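PDB 6QPS: polysaccharide Lyase Family 6 from Bacteroides cellulosilyticus, which acts as an alginate lyase specific for mannuronic acid and binds a calcium ion. Local coordinates for residues D304-D309 and N434-E439. Numbering follows the deposited sequence.
Sequences DNYIKD and NQEEKE
Against the outer wall of a parallel beta-helix, Y306 and K308 on strand 301-308 reach out to E437 on helix 433-445, and its single carboxylate serves both. Residues alternate along the strand: I307 packs against F282 and F352 of the neighbouring strands, whereas Y306 and K308 face the helix. Tyrosine suits its place because the ring stays buried against the helix while its hydroxyl donates to the anti lone pair of the glutamate, with OH of Y306 2.6 Å from OE2 of E437. The extended lysine chain is long enough to bring NZ of K308 within 2.8 Å of OE1 of E437, on its syn side, in a salt bridge. E437 CG sits beside the backbone N (chi1 -65°) and the chain then runs extended, carrying the carboxylate across the ring edge with the two planes 67° apart. A water gives OE2 a second hydrogen bond. In a parallel beta-helix, strands of successive turns pair side by side, and here L353 of the next strand, 345-353, touches both Y306 and E437. A glutamine in place of E437 would probably leave the K308 ammonium without its countercharge. One residue earlier on the helix, CG of E436 lies 3.9 Å from CE2 of Y306, while its carboxylate pairs with R440. That arginine also hydrogen-bonds the backbone carbonyl of D304, whose OD1 shares a water with OE2 of E436.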
ATOM      1  N   ASP A 304     -17.213   1.397  -5.010  1.00  7.59           N
ATOM      2  CA  ASP A 304     -16.926   0.514  -6.151  1.00  8.10           C
ATOM      3  C   ASP A 304     -15.854  -0.538  -5.869  1.00  7.74           C
ATOM      4  O   ASP A 304     -15.239  -1.041  -6.806  1.00  7.43           O
ATOM      5  CB  ASP A 304     -16.603   1.349  -7.412  1.00  8.45           C
ATOM      6  CG  ASP A 304     -16.656   0.546  -8.711  1.00  8.61           C
ATOM      7  OD1 ASP A 304     -17.615  -0.238  -8.867  1.00 11.17           O
ATOM      8  OD2 ASP A 304     -15.753   0.742  -9.552  1.00 10.82           O
ATOM      9  N   ASN A 305     -15.617  -0.895  -4.607  1.00  7.56           N
ATOM     10  CA  ASN A 305     -14.661  -1.941  -4.280  1.00  7.94           C
ATOM     11  C   ASN A 305     -15.337  -3.301  -4.331  1.00  8.89           C
ATOM     12  O   ASN A 305     -16.523  -3.431  -4.043  1.00 10.02           O
ATOM     13  CB  ASN A 305     -14.048  -1.684  -2.904  1.00  7.03           C
ATOM     14  CG  ASN A 305     -13.370  -0.316  -2.829  1.00  6.88           C
ATOM     15  OD1 ASN A 305     -12.243  -0.147  -3.269  1.00  7.76           O
ATOM     16  ND2 ASN A 305     -14.085   0.678  -2.280  1.00  8.15           N
ATOM     17  N   TYR A 306     -14.565  -4.315  -4.727  1.00  7.70           N
ATOM     18  CA  TYR A 306     -15.063  -5.678  -4.938  1.00  8.02           C
ATOM     19  C   TYR A 306     -14.201  -6.609  -4.093  1.00  7.79           C
ATOM     20  O   TYR A 306     -13.003  -6.753  -4.360  1.00  8.30           O
ATOM     21  CB  TYR A 306     -14.969  -6.021  -6.430  1.00  8.98           C
ATOM     22  CG  TYR A 306     -15.710  -7.272  -6.879  1.00  9.45           C
ATOM     23  CD1 TYR A 306     -15.226  -8.540  -6.586  1.00  9.60           C
ATOM     24  CD2 TYR A 306     -16.890  -7.185  -7.627  1.00  8.90           C
ATOM     25  CE1 TYR A 306     -15.883  -9.685  -7.017  1.00 10.11           C
ATOM     26  CE2 TYR A 306     -17.542  -8.320  -8.068  1.00 10.19           C
ATOM     27  CZ  TYR A 306     -17.040  -9.567  -7.752  1.00 10.05           C
ATOM     28  OH  TYR A 306     -17.719 -10.691  -8.196  1.00 10.54           O
ATOM     29  N   ILE A 307     -14.808  -7.212  -3.065  1.00  8.04           N
ATOM     30  CA  ILE A 307     -14.101  -8.021  -2.061  1.00  8.10           C
ATOM     31  C   ILE A 307     -14.650  -9.438  -2.133  1.00  7.35           C
ATOM     32  O   ILE A 307     -15.853  -9.643  -1.920  1.00  9.42           O
ATOM     33  CB  ILE A 307     -14.291  -7.441  -0.652  1.00  9.45           C
ATOM     34  CG1 ILE A 307     -13.679  -6.049  -0.616  1.00 12.48           C
ATOM     35  CG2 ILE A 307     -13.645  -8.308   0.374  1.00 10.70           C
ATOM     36  CD1 ILE A 307     -14.203  -5.113   0.439  1.00 21.32           C
ATOM     37  N   LYS A 308     -13.789 -10.399  -2.471  1.00  7.20           N
ATOM     38  CA  LYS A 308     -14.186 -11.787  -2.697  1.00  7.90           C
ATOM     39  C   LYS A 308     -13.376 -12.783  -1.871  1.00  9.46           C
ATOM     40  O   LYS A 308     -12.144 -12.788  -1.912  1.00  9.60           O
ATOM     41  CB  LYS A 308     -14.039 -12.134  -4.200  1.00  8.77           C
ATOM     42  CG  LYS A 308     -14.456 -13.546  -4.583  1.00 10.53           C
ATOM     43  CD  LYS A 308     -14.135 -13.903  -6.037  1.00  9.77           C
ATOM     44  CE  LYS A 308     -14.800 -15.205  -6.440  1.00 11.90           C
ATOM     45  NZ  LYS A 308     -14.302 -15.685  -7.767  1.00 13.43           N
ATOM     46  N   ASP A 309     -14.091 -13.712  -1.221  1.00  9.20           N
ATOM     47  CA  ASP A 309     -13.500 -14.888  -0.586  1.00 10.05           C
ATOM     48  C   ASP A 309     -12.362 -14.523   0.369  1.00  9.29           C
ATOM     49  O   ASP A 309     -11.320 -15.184   0.381  1.00 10.70           O
ATOM     50  CB  ASP A 309     -12.978 -15.891  -1.622  1.00  9.82           C
ATOM     51  CG  ASP A 309     -14.068 -16.512  -2.480  1.00 13.42           C
ATOM     52  OD1 ASP A 309     -15.264 -16.535  -2.077  1.00 12.55           O
ATOM     53  OD2 ASP A 309     -13.711 -17.012  -3.578  1.00 13.54           O
ATOM     54  N   ASN A 434     -18.521 -13.094 -12.562  1.00 14.93           N
ATOM     55  CA  ASN A 434     -17.288 -13.599 -13.152  1.00 17.87           C
ATOM     56  C   ASN A 434     -16.714 -12.625 -14.183  1.00 17.34           C
ATOM     57  O   ASN A 434     -15.499 -12.385 -14.208  1.00 16.84           O
ATOM     58  CB  ASN A 434     -17.560 -14.946 -13.814  1.00 21.73           C
ATOM     59  CG  ASN A 434     -17.691 -16.072 -12.817  1.00 31.07           C
ATOM     60  OD1 ASN A 434     -18.468 -17.011 -13.030  1.00 35.00           O
ATOM     61  ND2 ASN A 434     -16.931 -16.004 -11.736  1.00 35.82           N
ATOM     62  N   GLN A 435     -17.573 -12.032 -15.019  1.00 18.89           N
ATOM     63  CA  GLN A 435     -17.110 -11.058 -16.011  1.00 18.63           C
ATOM     64  C   GLN A 435     -16.593  -9.777 -15.349  1.00 16.35           C
ATOM     65  O   GLN A 435     -15.603  -9.182 -15.806  1.00 15.21           O
ATOM     66  CB  GLN A 435     -18.253 -10.744 -16.977  1.00 23.14           C
ATOM     67  CG  GLN A 435     -17.936  -9.682 -18.012  1.00 31.38           C
ATOM     68  CD  GLN A 435     -16.819 -10.098 -18.958  1.00 34.88           C
ATOM     69  OE1 GLN A 435     -16.605 -11.285 -19.208  1.00 37.47           O
ATOM     70  NE2 GLN A 435     -16.103  -9.114 -19.492  1.00 36.36           N
ATOM     71  N   GLU A 436     -17.275  -9.311 -14.302  1.00 13.88           N
ATOM     72  CA  GLU A 436     -16.798  -8.147 -13.567  1.00 13.75           C
ATOM     73  C   GLU A 436     -15.407  -8.401 -12.999  1.00 12.81           C
ATOM     74  O   GLU A 436     -14.513  -7.551 -13.117  1.00 11.99           O
ATOM     75  CB  GLU A 436     -17.788  -7.815 -12.450  1.00 12.89           C
ATOM     76  CG  GLU A 436     -17.400  -6.641 -11.567  1.00 13.51           C
ATOM     77  CD  GLU A 436     -17.414  -5.302 -12.289  1.00 18.13           C
ATOM     78  OE1 GLU A 436     -18.169  -5.151 -13.278  1.00 22.04           O
ATOM     79  OE2 GLU A 436     -16.667  -4.385 -11.882  1.00 17.72           O
ATOM     80  N   GLU A 437     -15.189  -9.583 -12.411  1.00 11.28           N
ATOM     81  CA  GLU A 437     -13.872  -9.908 -11.868  1.00 12.01           C
ATOM     82  C   GLU A 437     -12.827  -9.941 -12.965  1.00 11.79           C
ATOM     83  O   GLU A 437     -11.707  -9.452 -12.781  1.00 12.10           O
ATOM     84  CB  GLU A 437     -13.923 -11.266 -11.155  1.00 10.55           C
ATOM     85  CG  GLU A 437     -14.825 -11.255  -9.913  1.00 10.76           C
ATOM     86  CD  GLU A 437     -15.104 -12.633  -9.318  1.00 10.81           C
ATOM     87  OE1 GLU A 437     -14.318 -13.586  -9.563  1.00 12.49           O
ATOM     88  OE2 GLU A 437     -16.122 -12.762  -8.596  1.00 11.15           O
ATOM     89  N   LYS A 438     -13.161 -10.551 -14.107  1.00 11.80           N
ATOM     90  CA  LYS A 438     -12.202 -10.649 -15.196  1.00 13.59           C
ATOM     91  C   LYS A 438     -11.788  -9.268 -15.685  1.00 12.73           C
ATOM     92  O   LYS A 438     -10.598  -9.024 -15.917  1.00 12.32           O
ATOM     93  CB  LYS A 438     -12.759 -11.483 -16.350  1.00 16.68           C
ATOM     94  CG  LYS A 438     -11.804 -11.529 -17.542  1.00 22.06           C
ATOM     95  CD  LYS A 438     -12.161 -12.604 -18.560  1.00 28.78           C
ATOM     96  CE  LYS A 438     -11.127 -12.621 -19.707  1.00 30.84           C
ATOM     97  NZ  LYS A 438      -9.689 -12.603 -19.256  1.00 30.63           N
ATOM     98  N   GLU A 439     -12.746  -8.349 -15.844  1.00 11.56           N
ATOM     99  CA  GLU A 439     -12.394  -7.001 -16.285  1.00 14.12           C
ATOM    100  C   GLU A 439     -11.445  -6.328 -15.300  1.00 11.36           C
ATOM    101  O   GLU A 439     -10.472  -5.682 -15.703  1.00 11.88           O
ATOM    102  CB  GLU A 439     -13.655  -6.151 -16.461  1.00 17.35           C
ATOM    103  CG  GLU A 439     -14.498  -6.548 -17.667  1.00 23.70           C
ATOM    104  CD  GLU A 439     -15.846  -5.845 -17.705  1.00 31.19           C
ATOM    105  OE1 GLU A 439     -16.101  -4.970 -16.847  1.00 32.82           O
ATOM    106  OE2 GLU A 439     -16.660  -6.183 -18.592  1.00 33.42           O
TER
HETATM  107  O   HOH W   1     -18.259  -1.629 -11.148  1.00 30.18           O
HETATM  108  O   HOH W   2     -17.475 -15.049  -8.942  1.00 17.29           O